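Local coordinates for protein amino Transferase (Eubacterium rectale, PDB 3ELE) that probably transfers amino groups between amino acids and oxo acids, using bound pyridoxal-5'-phosphate as its cofactor, at residues T129-Y137 and A362-W370. Numbering follows the deposited sequence.
Sequences TIAPYFPEY and ADGFGCPGW. With PLP (pyridoxal-5'-phosphate), chain E.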
loop_
_atom_site.group_PDB
_atom_site.type_symbol
_atom_site.label_atom_id
_atom_site.label_comp_id
_atom_site.label_asym_id
_atom_site.label_seq_id
_atom_site.Cartn_x
_atom_site.Cartn_y
_atom_site.Cartn_z
ATOM N N THR A 129 -13.490 9.342 -17.383
ATOM C CA THR A 129 -14.428 8.553 -16.531
ATOM C C THR A 129 -15.817 8.795 -17.146
ATOM O O THR A 129 -16.049 9.851 -17.779
ATOM C CB THR A 129 -14.328 8.926 -15.049
ATOM O OG1 THR A 129 -15.131 8.026 -14.257
ATOM C CG2 THR A 129 -14.778 10.355 -14.787
ATOM N N ILE A 130 -16.686 7.786 -17.047
ATOM C CA ILE A 130 -18.047 7.832 -17.593
ATOM C C ILE A 130 -18.965 8.028 -16.390
ATOM O O ILE A 130 -19.024 7.159 -15.514
ATOM C CB ILE A 130 -18.426 6.521 -18.365
ATOM C CG1 ILE A 130 -17.342 6.120 -19.377
ATOM C CG2 ILE A 130 -19.770 6.674 -19.110
ATOM C CD1 ILE A 130 -17.083 7.148 -20.429
ATOM N N ALA A 131 -19.654 9.170 -16.342
ATOM C CA ALA A 131 -20.580 9.492 -15.254
ATOM C C ALA A 131 -21.832 8.578 -15.309
ATOM O O ALA A 131 -22.201 8.144 -16.387
ATOM C CB ALA A 131 -20.997 10.957 -15.287
ATOM N N PRO A 132 -22.431 8.222 -14.147
ATOM C CA PRO A 132 -21.991 8.584 -12.805
ATOM C C PRO A 132 -20.787 7.739 -12.416
ATOM O O PRO A 132 -20.715 6.565 -12.810
ATOM C CB PRO A 132 -23.197 8.263 -11.946
ATOM C CG PRO A 132 -23.834 7.103 -12.642
ATOM C CD PRO A 132 -23.634 7.364 -14.100
ATOM N N TYR A 133 -19.864 8.318 -11.647
ATOM C CA TYR A 133 -18.608 7.628 -11.319
ATOM C C TYR A 133 -18.141 7.768 -9.866
ATOM O O TYR A 133 -18.565 8.667 -9.145
ATOM C CB TYR A 133 -17.513 8.109 -12.289
ATOM C CG TYR A 133 -17.040 9.521 -12.030
ATOM C CD1 TYR A 133 -17.766 10.622 -12.476
ATOM C CD2 TYR A 133 -15.865 9.755 -11.304
ATOM C CE1 TYR A 133 -17.353 11.925 -12.183
ATOM C CE2 TYR A 133 -15.436 11.035 -11.007
ATOM C CZ TYR A 133 -16.168 12.123 -11.458
ATOM O OH TYR A 133 -15.689 13.366 -11.154
ATOM N N PHE A 134 -17.263 6.842 -9.477
ATOM C CA PHE A 134 -16.601 6.791 -8.170
ATOM C C PHE A 134 -15.667 8.021 -8.043
ATOM O O PHE A 134 -14.618 8.057 -8.705
ATOM C CB PHE A 134 -15.823 5.475 -8.099
ATOM C CG PHE A 134 -15.151 5.193 -6.787
ATOM C CD1 PHE A 134 -15.856 5.267 -5.584
ATOM C CD2 PHE A 134 -13.837 4.711 -6.766
ATOM C CE1 PHE A 134 -15.221 4.949 -4.371
ATOM C CE2 PHE A 134 -13.203 4.385 -5.559
ATOM C CZ PHE A 134 -13.895 4.516 -4.361
ATOM N N PRO A 135 -16.024 9.018 -7.190
ATOM C CA PRO A 135 -15.243 10.270 -7.143
ATOM C C PRO A 135 -13.761 10.163 -6.808
ATOM O O PRO A 135 -12.990 11.029 -7.223
ATOM C CB PRO A 135 -15.971 11.114 -6.078
ATOM C CG PRO A 135 -17.328 10.498 -5.966
ATOM C CD PRO A 135 -17.136 9.058 -6.210
ATOM N N GLU A 136 -13.366 9.085 -6.121
ATOM C CA GLU A 136 -11.975 8.834 -5.748
ATOM C C GLU A 136 -11.052 8.660 -6.974
ATOM O O GLU A 136 -9.837 8.802 -6.844
ATOM C CB GLU A 136 -11.880 7.628 -4.793
ATOM C CG GLU A 136 -10.581 7.545 -3.956
ATOM C CD GLU A 136 -10.509 8.566 -2.843
ATOM O OE1 GLU A 136 -11.359 9.461 -2.808
ATOM O OE2 GLU A 136 -9.607 8.469 -1.979
ATOM N N TYR A 137 -11.609 8.363 -8.156
ATOM C CA TYR A 137 -10.810 8.331 -9.403
ATOM C C TYR A 137 -10.056 9.631 -9.618
ATOM O O TYR A 137 -8.927 9.589 -10.056
ATOM C CB TYR A 137 -11.657 8.060 -10.666
ATOM C CG TYR A 137 -12.354 6.713 -10.740
ATOM C CD1 TYR A 137 -11.797 5.551 -10.171
ATOM C CD2 TYR A 137 -13.524 6.573 -11.487
ATOM C CE1 TYR A 137 -12.440 4.327 -10.275
ATOM C CE2 TYR A 137 -14.162 5.369 -11.613
ATOM C CZ TYR A 137 -13.632 4.245 -10.998
ATOM O OH TYR A 137 -14.284 3.075 -11.142
ATOM N N ALA A 362 -26.201 12.534 -5.947
ATOM C CA ALA A 362 -25.335 12.015 -6.995
ATOM C C ALA A 362 -24.525 13.095 -7.751
ATOM O O ALA A 362 -23.801 12.765 -8.692
ATOM C CB ALA A 362 -26.140 11.150 -7.955
ATOM N N ASP A 363 -24.610 14.360 -7.311
ATOM C CA ASP A 363 -23.892 15.498 -7.935
ATOM C C ASP A 363 -22.387 15.239 -7.945
ATOM O O ASP A 363 -21.747 15.377 -8.975
ATOM C CB ASP A 363 -24.149 16.826 -7.211
ATOM C CG ASP A 363 -25.637 17.107 -6.975
ATOM O OD1 ASP A 363 -26.336 16.197 -6.495
ATOM O OD2 ASP A 363 -26.081 18.239 -7.194
ATOM N N GLY A 364 -21.862 14.816 -6.800
ATOM C CA GLY A 364 -20.451 14.458 -6.617
ATOM C C GLY A 364 -19.991 13.273 -7.458
ATOM O O GLY A 364 -18.807 13.171 -7.762
ATOM N N PHE A 365 -20.922 12.379 -7.814
ATOM C CA PHE A 365 -20.660 11.272 -8.748
ATOM C C PHE A 365 -20.760 11.733 -10.221
ATOM O O PHE A 365 -20.516 10.951 -11.123
ATOM C CB PHE A 365 -21.600 10.081 -8.496
ATOM C CG PHE A 365 -21.502 9.497 -7.104
ATOM C CD1 PHE A 365 -22.263 10.015 -6.063
ATOM C CD2 PHE A 365 -20.688 8.393 -6.832
ATOM C CE1 PHE A 365 -22.175 9.473 -4.760
ATOM C CE2 PHE A 365 -20.591 7.850 -5.545
ATOM C CZ PHE A 365 -21.346 8.398 -4.502
ATOM N N GLY A 366 -21.099 12.999 -10.456
ATOM C CA GLY A 366 -21.261 13.566 -11.783
ATOM C C GLY A 366 -22.688 13.501 -12.280
ATOM O O GLY A 366 -22.889 13.663 -13.468
ATOM N N CYS A 367 -23.668 13.313 -11.381
ATOM C CA CYS A 367 -25.104 13.191 -11.743
ATOM C C CYS A 367 -26.125 13.994 -10.910
ATOM O O CYS A 367 -26.774 13.429 -10.016
ATOM C CB CYS A 367 -25.505 11.706 -11.782
ATOM S SG CYS A 367 -25.905 11.169 -13.365
ATOM N N PRO A 368 -26.282 15.307 -11.209
ATOM C CA PRO A 368 -27.320 16.095 -10.544
ATOM C C PRO A 368 -28.741 15.569 -10.852
ATOM O O PRO A 368 -28.997 15.032 -11.946
ATOM C CB PRO A 368 -27.141 17.508 -11.134
ATOM C CG PRO A 368 -25.789 17.530 -11.751
ATOM C CD PRO A 368 -25.490 16.130 -12.150
ATOM N N GLY A 369 -29.638 15.740 -9.886
ATOM C CA GLY A 369 -31.017 15.275 -9.989
ATOM C C GLY A 369 -31.286 13.841 -9.561
ATOM O O GLY A 369 -32.442 13.431 -9.547
ATOM N N TRP A 370 -30.235 13.091 -9.208
ATOM C CA TRP A 370 -30.324 11.685 -8.788
ATOM C C TRP A 370 -29.690 11.512 -7.426
ATOM O O TRP A 370 -29.043 12.421 -6.907
ATOM C CB TRP A 370 -29.599 10.785 -9.793
ATOM C CG TRP A 370 -30.262 10.700 -11.120
ATOM C CD1 TRP A 370 -30.263 11.655 -12.084
ATOM C CD2 TRP A 370 -31.054 9.608 -11.633
ATOM N NE1 TRP A 370 -30.984 11.235 -13.161
ATOM C CE2 TRP A 370 -31.469 9.977 -12.930
ATOM C CE3 TRP A 370 -31.428 8.344 -11.132
ATOM C CZ2 TRP A 370 -32.263 9.136 -13.751
ATOM C CZ3 TRP A 370 -32.217 7.496 -11.938
ATOM C CH2 TRP A 370 -32.619 7.900 -13.244
HETATM N N1 PLP E . -13.715 0.884 -7.246
HETATM C C2 PLP E . -15.058 1.109 -6.935
HETATM C C2A PLP E . -16.009 1.473 -8.029
HETATM C C3 PLP E . -15.515 0.962 -5.609
HETATM O O3 PLP E . -16.839 1.164 -5.298
HETATM C C4 PLP E . -14.610 0.628 -4.575
HETATM C C4A PLP E . -15.072 0.929 -3.161
HETATM O O4A PLP E . -14.905 2.053 -2.684
HETATM C C5 PLP E . -13.242 0.402 -4.919
HETATM C C6 PLP E . -12.805 0.538 -6.260
HETATM C C5A PLP E . -12.180 0.071 -3.891
HETATM O O4P PLP E . -12.001 -1.296 -3.692
HETATM P P PLP E . -10.796 -1.751 -2.723
HETATM O O1P PLP E . -10.212 -3.045 -3.214
HETATM O O2P PLP E . -11.346 -2.025 -1.354
HETATM O O3P PLP E . -9.722 -0.716 -2.635
#
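Tyr-133 and Phe-365 join the two parts of this class I and II aminotransferase fold: 129-137 runs from strand 126-130 of the large mixed sheet to helix 136-143 beside the cofactor, and 362-370 is the loop between strands 360-361 and 370-374 of the small antiparallel sheet. One hydrogen bond links them, Tyr-133 N to Phe-365 O, 2.8 Å and nearly straight (163°), using a lone pair in the carbonyl plane. The same oxygen accepts a CA-H...O contact from Pro-132 CA (3.3 Å), just after a cis peptide bond, while Phe-365 CA returns one to Tyr-133 O, which also lies at the Phe-365 ring edge. With chi1 72°, Tyr-133 turns its ring obliquely to Phe-365 O, 3.1 Å from Tyr-133 CD1; Thr-129 CG2 covers one face, and Tyr-133 OH is hydrogen-bonded to Glu-150.

Apolar contacts flank this backbone pairing. Pro-135 CG sits over one face of the Phe-365 ring, toward its rim, and Pro-135 CD is 3.7 Å from Phe-365 CD2. Pro-132 CB meets Cys-367 CB. A side chain on Gly-366 would press on Ala-131 CB and Tyr-133 CE1, and at its positive phi would also strike the carbonyl oxygen of Phe-365.

At the cofactor end, Phe-134 has CG anti to its own N (chi1 -176°), laying one ring face over the pyridine; PLP C3 lies 4.0 Å above the ring plane, over its centre, and Glu-136 CB covers the opposite face. Replacing Phe-134 with an alanine would probably leave that side of the pyridine without its aromatic cover and open a gap beside it. Tyr-137 OH, hydrogen-bonded to Asp-217, lies 3.9 Å from the methyl carbon C2A of PLP.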